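Local coordinates for protein enterotoxin SEN variant (Staphylococcus aureus, PDB 6KRY) that probably acts as a superantigenic enterotoxin that, as in related toxins, activates T cells by bridging their receptors to MHC class II molecules, at residues V65-S70 with N74-K79; S15-N20 with A201-F206. One frame throughout, in Å; residues are numbered along the deposited sequence.

Interaction 1: V65-S70 with N74-K79; sequences VEFNSS and NQFKGK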
loop_
_atom_site.group_PDB
_atom_site.type_symbol
_atom_site.label_atom_id
_atom_site.label_comp_id
_atom_site.label_asym_id
_atom_site.label_seq_id
_atom_site.Cartn_x
_atom_site.Cartn_y
_atom_site.Cartn_z
ATOM N N VAL A 65 1.508 7.810 -11.654
ATOM C CA VAL A 65 1.372 7.944 -10.214
ATOM C C VAL A 65 0.522 9.175 -9.925
ATOM O O VAL A 65 0.781 10.267 -10.451
ATOM C CB VAL A 65 2.746 8.062 -9.520
ATOM C CG1 VAL A 65 2.576 8.209 -8.016
ATOM C CG2 VAL A 65 3.635 6.873 -9.859
ATOM N N GLU A 66 -0.468 8.967 -9.051
ATOM C CA GLU A 66 -1.397 9.987 -8.615
ATOM C C GLU A 66 -1.140 10.319 -7.137
ATOM O O GLU A 66 -1.117 9.412 -6.287
ATOM C CB GLU A 66 -2.840 9.516 -8.810
ATOM C CG GLU A 66 -3.210 9.227 -10.250
ATOM C CD GLU A 66 -4.486 8.407 -10.497
ATOM O OE1 GLU A 66 -5.317 8.856 -11.327
ATOM O OE2 GLU A 66 -4.610 7.276 -9.941
ATOM N N PHE A 67 -1.017 11.625 -6.851
ATOM C CA PHE A 67 -0.801 12.162 -5.532
ATOM C C PHE A 67 -2.000 13.047 -5.197
ATOM O O PHE A 67 -2.754 13.369 -6.118
ATOM C CB PHE A 67 0.435 13.031 -5.448
ATOM C CG PHE A 67 1.725 12.347 -5.808
ATOM C CD1 PHE A 67 2.340 11.475 -4.927
ATOM C CD2 PHE A 67 2.322 12.588 -7.039
ATOM C CE1 PHE A 67 3.513 10.831 -5.291
ATOM C CE2 PHE A 67 3.495 11.947 -7.405
ATOM C CZ PHE A 67 4.096 11.092 -6.511
ATOM N N ASN A 68 -2.103 13.470 -3.938
ATOM C CA ASN A 68 -3.266 14.236 -3.489
ATOM C C ASN A 68 -2.977 15.743 -3.619
ATOM O O ASN A 68 -3.836 16.536 -3.248
ATOM C CB ASN A 68 -3.740 13.872 -2.081
ATOM C CG ASN A 68 -2.790 14.276 -0.968
ATOM O OD1 ASN A 68 -1.709 14.806 -1.209
ATOM N ND2 ASN A 68 -3.179 14.046 0.277
ATOM N N SER A 69 -1.843 16.128 -4.210
ATOM C CA SER A 69 -1.485 17.554 -4.351
ATOM C C SER A 69 -0.479 17.732 -5.481
ATOM O O SER A 69 0.343 16.845 -5.719
ATOM C CB SER A 69 -0.921 18.123 -3.052
ATOM O OG SER A 69 0.406 17.639 -2.799
ATOM N N SER A 70 -0.489 18.934 -6.071
ATOM C CA SER A 70 0.497 19.401 -6.999
ATOM C C SER A 70 1.859 19.487 -6.318
ATOM O O SER A 70 2.907 19.220 -6.901
ATOM C CB SER A 70 0.080 20.759 -7.566
ATOM O OG SER A 70 -1.007 20.581 -8.450
ATOM N N ASN A 74 5.364 17.808 -7.681
ATOM C CA ASN A 74 6.507 18.699 -7.907
ATOM C C ASN A 74 7.751 18.210 -7.159
ATOM O O ASN A 74 8.839 18.391 -7.650
ATOM C CB ASN A 74 6.137 20.137 -7.533
ATOM C CG ASN A 74 5.247 20.745 -8.592
ATOM O OD1 ASN A 74 5.142 20.218 -9.691
ATOM N ND2 ASN A 74 4.594 21.846 -8.277
ATOM N N GLN A 75 7.581 17.580 -6.003
ATOM C CA GLN A 75 8.698 17.039 -5.238
ATOM C C GLN A 75 9.382 15.898 -6.004
ATOM O O GLN A 75 10.591 15.656 -5.812
ATOM C CB GLN A 75 8.235 16.456 -3.904
ATOM C CG GLN A 75 7.721 17.488 -2.916
ATOM C CD GLN A 75 7.456 16.804 -1.603
ATOM O OE1 GLN A 75 8.045 15.758 -1.310
ATOM N NE2 GLN A 75 6.558 17.382 -0.817
ATOM N N PHE A 76 8.613 15.142 -6.804
ATOM C CA PHE A 76 9.110 13.923 -7.410
ATOM C C PHE A 76 9.254 13.982 -8.938
ATOM O O PHE A 76 10.034 13.159 -9.479
ATOM C CB PHE A 76 8.222 12.748 -7.005
ATOM C CG PHE A 76 8.192 12.550 -5.515
ATOM C CD1 PHE A 76 9.354 12.209 -4.831
ATOM C CD2 PHE A 76 7.012 12.704 -4.808
ATOM C CE1 PHE A 76 9.328 12.060 -3.447
ATOM C CE2 PHE A 76 6.987 12.527 -3.429
ATOM C CZ PHE A 76 8.143 12.192 -2.758
ATOM N N LYS A 77 8.611 14.934 -9.648
ATOM C CA LYS A 77 8.657 14.884 -11.103
ATOM C C LYS A 77 10.100 15.093 -11.594
ATOM O O LYS A 77 10.817 16.011 -11.157
ATOM C CB LYS A 77 7.641 15.842 -11.748
ATOM C CG LYS A 77 7.864 17.333 -11.580
ATOM C CD LYS A 77 7.002 18.117 -12.578
ATOM C CE LYS A 77 7.498 19.524 -12.838
ATOM N NZ LYS A 77 6.738 20.524 -12.048
ATOM N N GLY A 78 10.549 14.190 -12.467
ATOM C CA GLY A 78 11.876 14.306 -13.101
ATOM C C GLY A 78 13.045 14.051 -12.156
ATOM O O GLY A 78 14.180 14.386 -12.508
ATOM N N LYS A 79 12.793 13.452 -10.975
ATOM C CA LYS A 79 13.837 13.009 -10.075
ATOM C C LYS A 79 13.936 11.491 -10.125
ATOM O O LYS A 79 12.963 10.812 -10.450
ATOM C CB LYS A 79 13.539 13.502 -8.655
ATOM C CG LYS A 79 13.394 15.018 -8.532
ATOM C CD LYS A 79 13.893 15.600 -7.238
ATOM C CE LYS A 79 13.537 17.063 -7.020
ATOM N NZ LYS A 79 13.600 17.846 -8.276
#
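The apolar part of this contact is a meeting of two phenylalanine rings, F67 and F76: F76 CD2 lies 3.7 Å from F67 CZ and 4.0 Å from F67 CE1. The planes are nearly parallel, 27° apart, but the ring centroids of F67 and F76 are separated by 5.7 Å, an offset that leaves little of one ring over the other. In both residues CG sits beside the backbone N (chi1 near -60°), which turns both rings toward each other. V65 CG1 covers one face of the F67 ring from 3.6 Å above the plane, toward its rim. This is the strand-helix connection of the OB fold: the chain leaves the barrel after strand 60-66 and forms helix 70-76 before strand 81-84. F76 reaches V107 of strand 100-109, while F67 touches L72 and A73 of the helix.

The polar contacts lie within the helix and at its two ends. N74 N donates to S70 O at 2.9 Å with an N-H...O angle of 161°, the ordinary i to i+4 helical bond, while S69, at the N-cap, directs OG to L72 N. At the other end the type II turn from F76 to K79 reverses the chain, closed by K79 N on F76 O at 3.2 Å, with G78 supplying the positive phi. There K77 NZ reaches back to N74 OD1 at 2.9 Å, approaching from well above the carbonyl plane instead of along a lone pair.

Interaction 2: S15-N20 with A201-F206; sequences SSKLFN and AEFFQF
K17 passes its aliphatic chain obliquely across the ring of F203, with F203 CE1 4.0 Å from K17 CG and 4.2 Å from K17 CE. The lysine chain and the phenylalanine side chain point opposite ways as they pass. The lysine's course follows from the torsions: K17 CG is anti to the backbone N (chi1 -180°) and the chain stays extended beyond it, so the methylenes pass the phenyl group and the ammonium is delivered farther on. There K17 NZ hydrogen-bonds to the backbone carbonyls of I195 and G197.

One helical turn later, N20 CB meets the same ring at its edge, near the ring plane, 4.2 Å from F203 CE2. K17 and N20 thus present two neighbouring positions on one side of helix 15-26, and F203 projects toward them from the end of helix 200-203. The backbones stay well apart, the closest CA pair being K17 and F203 at 9.6 Å, so the gap is bridged by side chains from both sides. F203 CB rests over the centre of the F204 ring, 3.7 Å above the plane. L21 and I195 also touch F203, while F204 packs edge-to-face with Y24 of the same N-terminal helix and meets Y104 of strand 100-109, which places the contact where that helix, the beta-grasp domain and the OB-fold domain come together.

No hydrogen bond or salt bridge crosses between 15-20 and 201-206; what joins them is dispersion between a phenyl ring and methylene carbons, while the lysine's charge is met by carbonyl oxygens of the 195-197 loop, which probably holds the methylenes in place alongside F203.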
loop_
_atom_site.group_PDB
_atom_site.type_symbol
_atom_site.label_atom_id
_atom_site.label_comp_id
_atom_site.label_asym_id
_atom_site.label_seq_id
_atom_site.Cartn_x
_atom_site.Cartn_y
_atom_site.Cartn_z
ATOM N N SER A 15 -20.076 -8.927 -0.971
ATOM C CA SER A 15 -19.301 -10.090 -1.321
ATOM C C SER A 15 -18.423 -9.843 -2.558
ATOM O O SER A 15 -17.309 -10.317 -2.574
ATOM C CB SER A 15 -20.163 -11.310 -1.534
ATOM O OG SER A 15 -20.819 -11.671 -0.333
ATOM N N SER A 16 -18.905 -9.100 -3.566
ATOM C CA SER A 16 -18.052 -8.845 -4.768
ATOM C C SER A 16 -16.779 -8.068 -4.401
ATOM O O SER A 16 -15.683 -8.283 -4.956
ATOM C CB SER A 16 -18.824 -8.179 -5.884
ATOM O OG SER A 16 -19.831 -9.071 -6.390
ATOM N N LYS A 17 -16.918 -7.117 -3.485
ATOM C CA LYS A 17 -15.797 -6.349 -3.029
ATOM C C LYS A 17 -14.775 -7.230 -2.294
ATOM O O LYS A 17 -13.593 -7.075 -2.479
ATOM C CB LYS A 17 -16.350 -5.197 -2.214
ATOM C CG LYS A 17 -15.339 -4.231 -1.627
ATOM C CD LYS A 17 -16.003 -2.959 -1.185
ATOM C CE LYS A 17 -15.175 -2.127 -0.230
ATOM N NZ LYS A 17 -15.857 -0.851 0.092
ATOM N N LEU A 18 -15.222 -8.096 -1.393
ATOM C CA LEU A 18 -14.296 -8.983 -0.713
ATOM C C LEU A 18 -13.566 -9.867 -1.721
ATOM O O LEU A 18 -12.372 -10.157 -1.577
ATOM C CB LEU A 18 -15.077 -9.865 0.267
ATOM C CG LEU A 18 -15.575 -9.169 1.520
ATOM C CD1 LEU A 18 -16.352 -10.157 2.376
ATOM C CD2 LEU A 18 -14.404 -8.563 2.292
ATOM N N PHE A 19 -14.277 -10.296 -2.767
ATOM C CA PHE A 19 -13.670 -11.128 -3.795
ATOM C C PHE A 19 -12.519 -10.387 -4.513
ATOM O O PHE A 19 -11.413 -10.912 -4.730
ATOM C CB PHE A 19 -14.761 -11.540 -4.780
ATOM C CG PHE A 19 -14.344 -12.492 -5.857
ATOM C CD1 PHE A 19 -13.818 -13.741 -5.558
ATOM C CD2 PHE A 19 -14.616 -12.200 -7.176
ATOM C CE1 PHE A 19 -13.516 -14.660 -6.559
ATOM C CE2 PHE A 19 -14.338 -13.131 -8.171
ATOM C CZ PHE A 19 -13.743 -14.333 -7.872
ATOM N N ASN A 20 -12.778 -9.145 -4.904
ATOM C CA ASN A 20 -11.750 -8.284 -5.551
ATOM C C ASN A 20 -10.614 -7.940 -4.570
ATOM O O ASN A 20 -9.463 -7.993 -4.980
ATOM C CB ASN A 20 -12.387 -7.027 -6.123
ATOM C CG ASN A 20 -13.186 -7.370 -7.361
ATOM O OD1 ASN A 20 -14.387 -7.151 -7.415
ATOM N ND2 ASN A 20 -12.537 -8.008 -8.310
ATOM N N ALA A 201 -9.155 1.646 -8.157
ATOM C CA ALA A 201 -9.075 3.121 -8.314
ATOM C C ALA A 201 -9.665 3.826 -7.098
ATOM O O ALA A 201 -9.327 4.946 -6.789
ATOM C CB ALA A 201 -9.765 3.591 -9.571
ATOM N N GLU A 202 -10.618 3.185 -6.421
ATOM C CA GLU A 202 -11.161 3.752 -5.232
ATOM C C GLU A 202 -10.498 3.159 -3.983
ATOM O O GLU A 202 -10.232 3.879 -3.070
ATOM C CB GLU A 202 -12.663 3.497 -5.216
ATOM C CG GLU A 202 -13.387 4.090 -6.425
ATOM C CD GLU A 202 -14.854 3.692 -6.488
ATOM O OE1 GLU A 202 -15.143 2.477 -6.473
ATOM O OE2 GLU A 202 -15.728 4.607 -6.524
ATOM N N PHE A 203 -10.316 1.829 -3.914
ATOM C CA PHE A 203 -9.770 1.166 -2.732
ATOM C C PHE A 203 -8.508 1.870 -2.200
ATOM O O PHE A 203 -8.251 1.959 -0.979
ATOM C CB PHE A 203 -9.339 -0.286 -3.021
ATOM C CG PHE A 203 -10.386 -1.279 -3.464
ATOM C CD1 PHE A 203 -11.731 -1.093 -3.195
ATOM C CD2 PHE A 203 -9.991 -2.451 -4.104
ATOM C CE1 PHE A 203 -12.658 -2.052 -3.573
ATOM C CE2 PHE A 203 -10.929 -3.403 -4.495
ATOM C CZ PHE A 203 -12.262 -3.200 -4.224
ATOM N N PHE A 204 -7.637 2.291 -3.116
ATOM C CA PHE A 204 -6.284 2.649 -2.704
ATOM C C PHE A 204 -6.040 4.155 -2.791
ATOM O O PHE A 204 -4.908 4.620 -2.584
ATOM C CB PHE A 204 -5.288 1.849 -3.545
ATOM C CG PHE A 204 -5.500 0.362 -3.450
ATOM C CD1 PHE A 204 -5.546 -0.252 -2.215
ATOM C CD2 PHE A 204 -5.690 -0.407 -4.583
ATOM C CE1 PHE A 204 -5.863 -1.596 -2.103
ATOM C CE2 PHE A 204 -5.973 -1.765 -4.470
ATOM C CZ PHE A 204 -6.035 -2.356 -3.235
ATOM N N GLN A 205 -7.073 4.939 -3.110
ATOM C CA GLN A 205 -6.913 6.387 -3.220
ATOM C C GLN A 205 -6.348 7.015 -1.926
ATOM O O GLN A 205 -5.640 8.020 -1.995
ATOM C CB GLN A 205 -8.235 7.048 -3.644
ATOM C CG GLN A 205 -8.123 8.555 -3.788
ATOM C CD GLN A 205 -9.391 9.123 -4.379
ATOM O OE1 GLN A 205 -10.375 8.402 -4.568
ATOM N NE2 GLN A 205 -9.359 10.408 -4.710
ATOM N N PHE A 206 -6.596 6.414 -0.767
ATOM C CA PHE A 206 -6.101 6.991 0.479
ATOM C C PHE A 206 -4.567 7.018 0.535
ATOM O O PHE A 206 -3.999 7.816 1.324
ATOM C CB PHE A 206 -6.675 6.295 1.724
ATOM C CG PHE A 206 -6.183 4.904 2.032
ATOM C CD1 PHE A 206 -6.607 3.810 1.284
ATOM C CD2 PHE A 206 -5.340 4.677 3.104
ATOM C CE1 PHE A 206 -6.204 2.521 1.600
ATOM C CE2 PHE A 206 -4.948 3.394 3.422
ATOM C CZ PHE A 206 -5.347 2.322 2.665
#

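From the N terminus the chain first runs through helix 15-26, whose opening turns at 15-20 wait for their partner until the chain reaches 201-206, near the C terminus. Interaction 2 therefore closes a loop of 180 intervening residues, which includes most of the OB-fold region and much of the beta-grasp domain. Interaction 1 closes a far shorter loop, with three residues between 65-70 and 74-79, and is nested wholly inside it; the two do not cross. The centres of interaction 1 and interaction 2 are about 24 Å apart, and the nearest atoms of interaction 1 and interaction 2 are about 6 Å apart, without touching. Interaction 1 is local, joining a barrel strand to its following helix, whereas interaction 2 ties the N-terminal helix to the beta-grasp domain.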